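Folylpolyglutamate synthase protein FOLC (Mycobacterium tuberculosis, PDB 2VOS) probably adds L-glutamate to dihydropteroate and, one residue after another, to tetrahydrofolate, spending ATP and using magnesium. Local coordinates at residues S255-R267 with V276-D288. Numbering follows the deposited sequence.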
ATOM      1  N   SER A 255       9.223  -3.419 -22.996  1.00 47.49           N
ATOM      2  CA  SER A 255       8.813  -2.089 -23.468  1.00 47.93           C
ATOM      3  C   SER A 255       8.611  -1.190 -22.261  1.00 46.83           C
ATOM      4  O   SER A 255       8.085  -1.654 -21.252  1.00 48.08           O
ATOM      5  CB  SER A 255       7.474  -2.170 -24.172  1.00 48.15           C
ATOM      6  OG  SER A 255       7.555  -3.038 -25.272  1.00 55.70           O
ATOM      7  N   VAL A 256       8.956   0.082 -22.353  1.00 44.17           N
ATOM      8  CA  VAL A 256       8.849   0.931 -21.211  1.00 43.53           C
ATOM      9  C   VAL A 256       7.902   2.097 -21.451  1.00 42.54           C
ATOM     10  O   VAL A 256       7.934   2.697 -22.514  1.00 42.22           O
ATOM     11  CB  VAL A 256      10.216   1.487 -20.824  1.00 44.92           C
ATOM     12  CG1 VAL A 256      10.028   2.519 -19.733  1.00 45.37           C
ATOM     13  CG2 VAL A 256      11.167   0.341 -20.342  1.00 46.02           C
ATOM     14  N   ALA A 257       7.065   2.413 -20.465  1.00 40.90           N
ATOM     15  CA  ALA A 257       6.234   3.616 -20.489  1.00 40.09           C
ATOM     16  C   ALA A 257       6.586   4.366 -19.207  1.00 40.23           C
ATOM     17  O   ALA A 257       6.501   3.788 -18.105  1.00 38.97           O
ATOM     18  CB  ALA A 257       4.738   3.202 -20.473  1.00 39.44           C
ATOM     19  N   ARG A 258       6.909   5.651 -19.316  1.00 39.57           N
ATOM     20  CA  ARG A 258       7.402   6.369 -18.133  1.00 39.95           C
ATOM     21  C   ARG A 258       6.541   7.568 -17.861  1.00 40.45           C
ATOM     22  O   ARG A 258       6.252   8.319 -18.803  1.00 39.65           O
ATOM     23  CB  ARG A 258       8.819   6.902 -18.385  1.00 39.58           C
ATOM     24  CG  ARG A 258       9.838   5.818 -18.562  1.00 42.88           C
ATOM     25  CD  ARG A 258      11.089   6.368 -19.317  1.00 49.12           C
ATOM     26  NE  ARG A 258      10.714   6.749 -20.674  1.00 50.38           N
ATOM     27  CZ  ARG A 258      11.452   7.516 -21.477  1.00 54.88           C
ATOM     28  NH1 ARG A 258      12.630   7.993 -21.062  1.00 52.70           N
ATOM     29  NH2 ARG A 258      11.011   7.798 -22.702  1.00 52.97           N
ATOM     30  N   GLU A 259       6.210   7.821 -16.589  1.00 39.58           N
ATOM     31  CA  GLU A 259       5.440   9.038 -16.297  1.00 40.55           C
ATOM     32  C   GLU A 259       6.171  10.216 -16.783  1.00 41.63           C
ATOM     33  O   GLU A 259       7.409  10.250 -16.734  1.00 40.38           O
ATOM     34  CB  GLU A 259       5.035   9.192 -14.815  1.00 41.60           C
ATOM     35  CG  GLU A 259       4.036  10.353 -14.641  1.00 41.48           C
ATOM     36  CD  GLU A 259       3.519  10.434 -13.212  1.00 47.07           C
ATOM     37  OE1 GLU A 259       3.919   9.529 -12.447  1.00 43.90           O
ATOM     38  OE2 GLU A 259       2.742  11.369 -12.867  1.00 43.78           O
ATOM     39  N   ASP A 260       5.418  11.160 -17.353  1.00 43.12           N
ATOM     40  CA  ASP A 260       5.963  12.409 -17.922  1.00 43.93           C
ATOM     41  C   ASP A 260       6.669  12.231 -19.235  1.00 44.94           C
ATOM     42  O   ASP A 260       7.249  13.183 -19.755  1.00 45.37           O
ATOM     43  CB  ASP A 260       6.872  13.161 -16.934  1.00 44.95           C
ATOM     44  CG  ASP A 260       6.118  13.587 -15.659  1.00 47.18           C
ATOM     45  OD1 ASP A 260       4.970  13.992 -15.749  1.00 46.43           O
ATOM     46  OD2 ASP A 260       6.631  13.445 -14.543  1.00 52.40           O
ATOM     47  N   SER A 261       6.680  11.019 -19.772  1.00 45.12           N
ATOM     48  CA  SER A 261       7.120  10.836 -21.174  1.00 44.80           C
ATOM     49  C   SER A 261       6.019  10.171 -22.021  1.00 44.73           C
ATOM     50  O   SER A 261       5.672  10.671 -23.083  1.00 45.50           O
ATOM     51  CB  SER A 261       8.357   9.964 -21.281  1.00 45.43           C
ATOM     52  OG  SER A 261       9.510  10.614 -20.808  1.00 46.34           O
ATOM     53  N   GLU A 262       5.522   9.019 -21.564  1.00 43.45           N
ATOM     54  CA  GLU A 262       4.525   8.270 -22.307  1.00 42.79           C
ATOM     55  C   GLU A 262       3.144   8.539 -21.759  1.00 41.83           C
ATOM     56  O   GLU A 262       2.185   8.292 -22.439  1.00 42.84           O
ATOM     57  CB  GLU A 262       4.812   6.748 -22.259  1.00 42.88           C
ATOM     58  CG  GLU A 262       5.943   6.249 -23.196  1.00 41.68           C
ATOM     59  CD  GLU A 262       7.328   6.765 -22.798  1.00 45.10           C
ATOM     60  OE1 GLU A 262       7.738   6.532 -21.650  1.00 45.14           O
ATOM     61  OE2 GLU A 262       8.009   7.432 -23.626  1.00 45.23           O
ATOM     62  N   PHE A 263       3.044   9.051 -20.536  1.00 40.81           N
ATOM     63  CA  PHE A 263       1.755   9.400 -19.903  1.00 39.65           C
ATOM     64  C   PHE A 263       1.996  10.452 -18.810  1.00 40.48           C
ATOM     65  O   PHE A 263       3.139  10.611 -18.341  1.00 41.22           O
ATOM     66  CB  PHE A 263       1.064   8.152 -19.309  1.00 39.75           C
ATOM     67  CG  PHE A 263       1.893   7.426 -18.286  1.00 38.29           C
ATOM     68  CD1 PHE A 263       2.827   6.435 -18.684  1.00 38.42           C
ATOM     69  CD2 PHE A 263       1.733   7.675 -16.952  1.00 39.85           C
ATOM     70  CE1 PHE A 263       3.596   5.725 -17.712  1.00 35.87           C
ATOM     71  CE2 PHE A 263       2.532   6.984 -15.957  1.00 36.39           C
ATOM     72  CZ  PHE A 263       3.445   6.037 -16.345  1.00 36.20           C
ATOM     73  N   ALA A 264       0.950  11.162 -18.376  1.00 39.72           N
ATOM     74  CA  ALA A 264       1.145  12.272 -17.409  1.00 39.84           C
ATOM     75  C   ALA A 264      -0.167  12.762 -16.854  1.00 39.84           C
ATOM     76  O   ALA A 264      -1.207  12.623 -17.494  1.00 40.98           O
ATOM     77  CB  ALA A 264       1.862  13.469 -18.091  1.00 38.66           C
ATOM     78  N   VAL A 265      -0.126  13.350 -15.663  1.00 39.52           N
ATOM     79  CA  VAL A 265      -1.250  14.149 -15.207  1.00 39.21           C
ATOM     80  C   VAL A 265      -1.170  15.489 -15.932  1.00 40.26           C
ATOM     81  O   VAL A 265      -0.188  16.212 -15.779  1.00 40.27           O
ATOM     82  CB  VAL A 265      -1.114  14.442 -13.758  1.00 38.47           C
ATOM     83  CG1 VAL A 265      -2.289  15.287 -13.335  1.00 39.17           C
ATOM     84  CG2 VAL A 265      -1.080  13.105 -12.982  1.00 38.61           C
ATOM     85  N   LEU A 266      -2.176  15.818 -16.732  1.00 40.24           N
ATOM     86  CA  LEU A 266      -2.181  17.084 -17.448  1.00 40.37           C
ATOM     87  C   LEU A 266      -2.730  18.222 -16.570  1.00 40.72           C
ATOM     88  O   LEU A 266      -2.150  19.311 -16.534  1.00 40.62           O
ATOM     89  CB  LEU A 266      -2.974  16.961 -18.760  1.00 39.72           C
ATOM     90  CG  LEU A 266      -2.380  16.001 -19.792  1.00 40.29           C
ATOM     91  CD1 LEU A 266      -3.178  16.012 -21.087  1.00 39.16           C
ATOM     92  CD2 LEU A 266      -0.919  16.342 -20.107  1.00 40.64           C
ATOM     93  N   ARG A 267      -3.853  17.987 -15.891  1.00 40.54           N
ATOM     94  CA  ARG A 267      -4.477  19.038 -15.080  1.00 42.49           C
ATOM     95  C   ARG A 267      -5.144  18.355 -13.877  1.00 42.61           C
ATOM     96  O   ARG A 267      -5.558  17.188 -13.953  1.00 42.52           O
ATOM     97  CB  ARG A 267      -5.576  19.790 -15.851  1.00 42.67           C
ATOM     98  CG  ARG A 267      -5.276  20.090 -17.295  1.00 47.37           C
ATOM     99  CD  ARG A 267      -6.209  21.166 -17.977  1.00 53.32           C
ATOM    100  NE  ARG A 267      -5.365  22.098 -18.770  1.00 55.74           N
ATOM    101  CZ  ARG A 267      -4.825  21.805 -19.959  1.00 58.74           C
ATOM    102  NH1 ARG A 267      -5.067  20.608 -20.530  1.00 58.08           N
ATOM    103  NH2 ARG A 267      -4.035  22.696 -20.578  1.00 56.71           N
ATOM    104  N   VAL A 276     -10.504  16.380  -9.408  1.00 37.63           N
ATOM    105  CA  VAL A 276     -10.906  16.079 -10.750  1.00 37.90           C
ATOM    106  C   VAL A 276      -9.640  16.167 -11.601  1.00 38.30           C
ATOM    107  O   VAL A 276      -8.883  17.127 -11.500  1.00 38.57           O
ATOM    108  CB  VAL A 276     -11.935  17.100 -11.212  1.00 39.25           C
ATOM    109  CG1 VAL A 276     -12.233  16.850 -12.715  1.00 41.66           C
ATOM    110  CG2 VAL A 276     -13.274  16.960 -10.374  1.00 38.32           C
ATOM    111  N   LEU A 277      -9.415  15.176 -12.450  1.00 38.29           N
ATOM    112  CA  LEU A 277      -8.186  15.051 -13.229  1.00 37.84           C
ATOM    113  C   LEU A 277      -8.409  15.067 -14.730  1.00 37.39           C
ATOM    114  O   LEU A 277      -9.419  14.585 -15.239  1.00 38.55           O
ATOM    115  CB  LEU A 277      -7.484  13.692 -12.863  1.00 37.38           C
ATOM    116  CG  LEU A 277      -7.341  13.448 -11.349  1.00 40.91           C
ATOM    117  CD1 LEU A 277      -6.756  12.001 -11.074  1.00 39.22           C
ATOM    118  CD2 LEU A 277      -6.456  14.484 -10.744  1.00 40.13           C
ATOM    119  N   GLN A 278      -7.412  15.550 -15.450  1.00 37.23           N
ATOM    120  CA  GLN A 278      -7.322  15.270 -16.856  1.00 37.73           C
ATOM    121  C   GLN A 278      -6.005  14.536 -17.064  1.00 38.08           C
ATOM    122  O   GLN A 278      -4.928  15.083 -16.751  1.00 37.45           O
ATOM    123  CB  GLN A 278      -7.280  16.595 -17.676  1.00 37.18           C
ATOM    124  CG  GLN A 278      -7.274  16.279 -19.157  1.00 40.92           C
ATOM    125  CD  GLN A 278      -7.326  17.527 -20.013  1.00 48.83           C
ATOM    126  OE1 GLN A 278      -6.426  18.388 -19.934  1.00 48.23           O
ATOM    127  NE2 GLN A 278      -8.380  17.624 -20.861  1.00 42.62           N
ATOM    128  N   LEU A 279      -6.079  13.314 -17.594  1.00 38.31           N
ATOM    129  CA  LEU A 279      -4.896  12.457 -17.708  1.00 38.72           C
ATOM    130  C   LEU A 279      -4.555  12.151 -19.164  1.00 39.57           C
ATOM    131  O   LEU A 279      -5.421  11.749 -19.942  1.00 39.40           O
ATOM    132  CB  LEU A 279      -5.142  11.145 -16.966  1.00 38.20           C
ATOM    133  CG  LEU A 279      -5.524  11.226 -15.471  1.00 40.66           C
ATOM    134  CD1 LEU A 279      -5.821   9.792 -14.837  1.00 44.56           C
ATOM    135  CD2 LEU A 279      -4.440  11.908 -14.639  1.00 36.70           C
ATOM    136  N   GLN A 280      -3.285  12.280 -19.506  1.00 40.24           N
ATOM    137  CA  GLN A 280      -2.805  11.680 -20.738  1.00 42.32           C
ATOM    138  C   GLN A 280      -2.309  10.245 -20.483  1.00 42.10           C
ATOM    139  O   GLN A 280      -1.316  10.036 -19.754  1.00 43.43           O
ATOM    140  CB  GLN A 280      -1.695  12.514 -21.333  1.00 43.10           C
ATOM    141  CG  GLN A 280      -1.197  11.924 -22.666  1.00 48.41           C
ATOM    142  CD  GLN A 280      -0.588  12.977 -23.479  1.00 58.46           C
ATOM    143  OE1 GLN A 280      -1.175  14.047 -23.653  1.00 61.27           O
ATOM    144  NE2 GLN A 280       0.622  12.719 -23.987  1.00 61.95           N
ATOM    145  N   GLY A 281      -3.041   9.269 -21.002  1.00 41.08           N
ATOM    146  CA  GLY A 281      -2.662   7.879 -20.895  1.00 41.47           C
ATOM    147  C   GLY A 281      -1.935   7.468 -22.165  1.00 41.94           C
ATOM    148  O   GLY A 281      -1.695   8.310 -23.081  1.00 41.45           O
ATOM    149  N   LEU A 282      -1.660   6.169 -22.299  1.00 41.99           N
ATOM    150  CA  LEU A 282      -0.989   5.668 -23.527  1.00 42.53           C
ATOM    151  C   LEU A 282      -1.859   5.801 -24.805  1.00 43.34           C
ATOM    152  O   LEU A 282      -1.327   5.944 -25.893  1.00 42.71           O
ATOM    153  CB  LEU A 282      -0.609   4.204 -23.351  1.00 42.01           C
ATOM    154  CG  LEU A 282       0.190   3.888 -22.097  1.00 43.43           C
ATOM    155  CD1 LEU A 282       0.488   2.440 -22.115  1.00 44.03           C
ATOM    156  CD2 LEU A 282       1.527   4.690 -22.114  1.00 43.33           C
ATOM    157  N   GLY A 283      -3.180   5.691 -24.667  1.00 43.49           N
ATOM    158  CA  GLY A 283      -4.095   5.768 -25.785  1.00 43.54           C
ATOM    159  C   GLY A 283      -4.763   7.127 -25.975  1.00 44.61           C
ATOM    160  O   GLY A 283      -5.606   7.286 -26.863  1.00 45.39           O
ATOM    161  N   GLY A 284      -4.378   8.139 -25.196  1.00 43.35           N
ATOM    162  CA  GLY A 284      -4.899   9.483 -25.440  1.00 43.88           C
ATOM    163  C   GLY A 284      -5.290  10.232 -24.166  1.00 44.03           C
ATOM    164  O   GLY A 284      -4.935   9.826 -23.053  1.00 43.18           O
ATOM    165  N   VAL A 285      -6.045  11.311 -24.322  1.00 43.00           N
ATOM    166  CA  VAL A 285      -6.438  12.125 -23.197  1.00 43.60           C
ATOM    167  C   VAL A 285      -7.798  11.683 -22.625  1.00 44.30           C
ATOM    168  O   VAL A 285      -8.774  11.530 -23.353  1.00 44.33           O
ATOM    169  CB  VAL A 285      -6.509  13.594 -23.614  1.00 44.41           C
ATOM    170  CG1 VAL A 285      -6.940  14.499 -22.446  1.00 42.26           C
ATOM    171  CG2 VAL A 285      -5.157  14.027 -24.186  1.00 45.41           C
ATOM    172  N   TYR A 286      -7.863  11.463 -21.312  1.00 43.55           N
ATOM    173  CA  TYR A 286      -9.098  11.136 -20.659  1.00 41.83           C
ATOM    174  C   TYR A 286      -9.434  12.309 -19.737  1.00 41.85           C
ATOM    175  O   TYR A 286      -8.621  12.672 -18.909  1.00 42.28           O
ATOM    176  CB  TYR A 286      -8.942   9.850 -19.848  1.00 41.75           C
ATOM    177  CG  TYR A 286      -8.489   8.614 -20.654  1.00 43.52           C
ATOM    178  CD1 TYR A 286      -9.403   7.664 -21.118  1.00 47.63           C
ATOM    179  CD2 TYR A 286      -7.168   8.423 -20.951  1.00 44.05           C
ATOM    180  CE1 TYR A 286      -8.980   6.530 -21.870  1.00 50.91           C
ATOM    181  CE2 TYR A 286      -6.732   7.307 -21.704  1.00 49.90           C
ATOM    182  CZ  TYR A 286      -7.644   6.351 -22.133  1.00 51.24           C
ATOM    183  OH  TYR A 286      -7.189   5.226 -22.829  1.00 58.44           O
ATOM    184  N   SER A 287     -10.640  12.879 -19.856  1.00 42.02           N
ATOM    185  CA  SER A 287     -11.028  14.135 -19.145  1.00 43.01           C
ATOM    186  C   SER A 287     -12.091  13.938 -18.067  1.00 42.03           C
ATOM    187  O   SER A 287     -12.775  12.960 -18.102  1.00 41.09           O
ATOM    188  CB  SER A 287     -11.588  15.127 -20.165  1.00 43.19           C
ATOM    189  OG  SER A 287     -10.596  15.358 -21.165  1.00 50.03           O
ATOM    190  N   ASP A 288     -12.243  14.905 -17.163  1.00 42.41           N
ATOM    191  CA  ASP A 288     -13.277  14.889 -16.132  1.00 44.16           C
ATOM    192  C   ASP A 288     -13.264  13.601 -15.321  1.00 42.01           C
ATOM    193  O   ASP A 288     -14.311  13.016 -15.048  1.00 40.74           O
ATOM    194  CB  ASP A 288     -14.673  15.063 -16.733  1.00 46.14           C
ATOM    195  CG  ASP A 288     -15.751  15.595 -15.666  1.00 57.56           C
ATOM    196  OD1 ASP A 288     -15.352  16.374 -14.706  1.00 64.60           O
ATOM    197  OD2 ASP A 288     -17.004  15.268 -15.814  1.00 63.71           O
TER
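A classic beta bulge marks the antiparallel hairpin of strands 264-271 and 274-281, part of a three-stranded sheet in the Mur ligase middle domain: Leu266 and Arg267 both face Gln278. Gln278 O takes two backbone bonds, from Leu266 N at 2.8 Å and from Arg267 N at 3.2 Å, while Gln278 N returns one to Arg267 O. Before the bulge the register is regular, with Ala264 and Gln280 exchanging a reciprocal pair of backbone bonds. The side chains of Arg267 and Gln278 run alongside each other. Arg267 NH1 reaches Gln278 OE1 at 2.7 Å; OE1 lies in the guanidinium plane and NH1 in the carbonyl plane of the amide, although the two planes are turned 74° apart. With CG anti to the backbone N (chi1 -176°) and the chain extended, Gln278 also spans to the third strand, where its NE2 meets Ser287 OG at 3.2 Å. Leu266, first of the two bulge residues, lays CD1 on Gln280 CB (3.8 Å) and near Val285 CG2. In the turn after strand 274-281, Leu282 CD2 packs against Phe263 CD1 and Ala257 CB (3.9 Å), the latter on strand 255-258 at the edge of the large mixed sheet; the Phe263 side chain also touches helix 296-312. Gln278 thus uses both ends of its amide, which would favour one rotation of it and links the three strands through side chains.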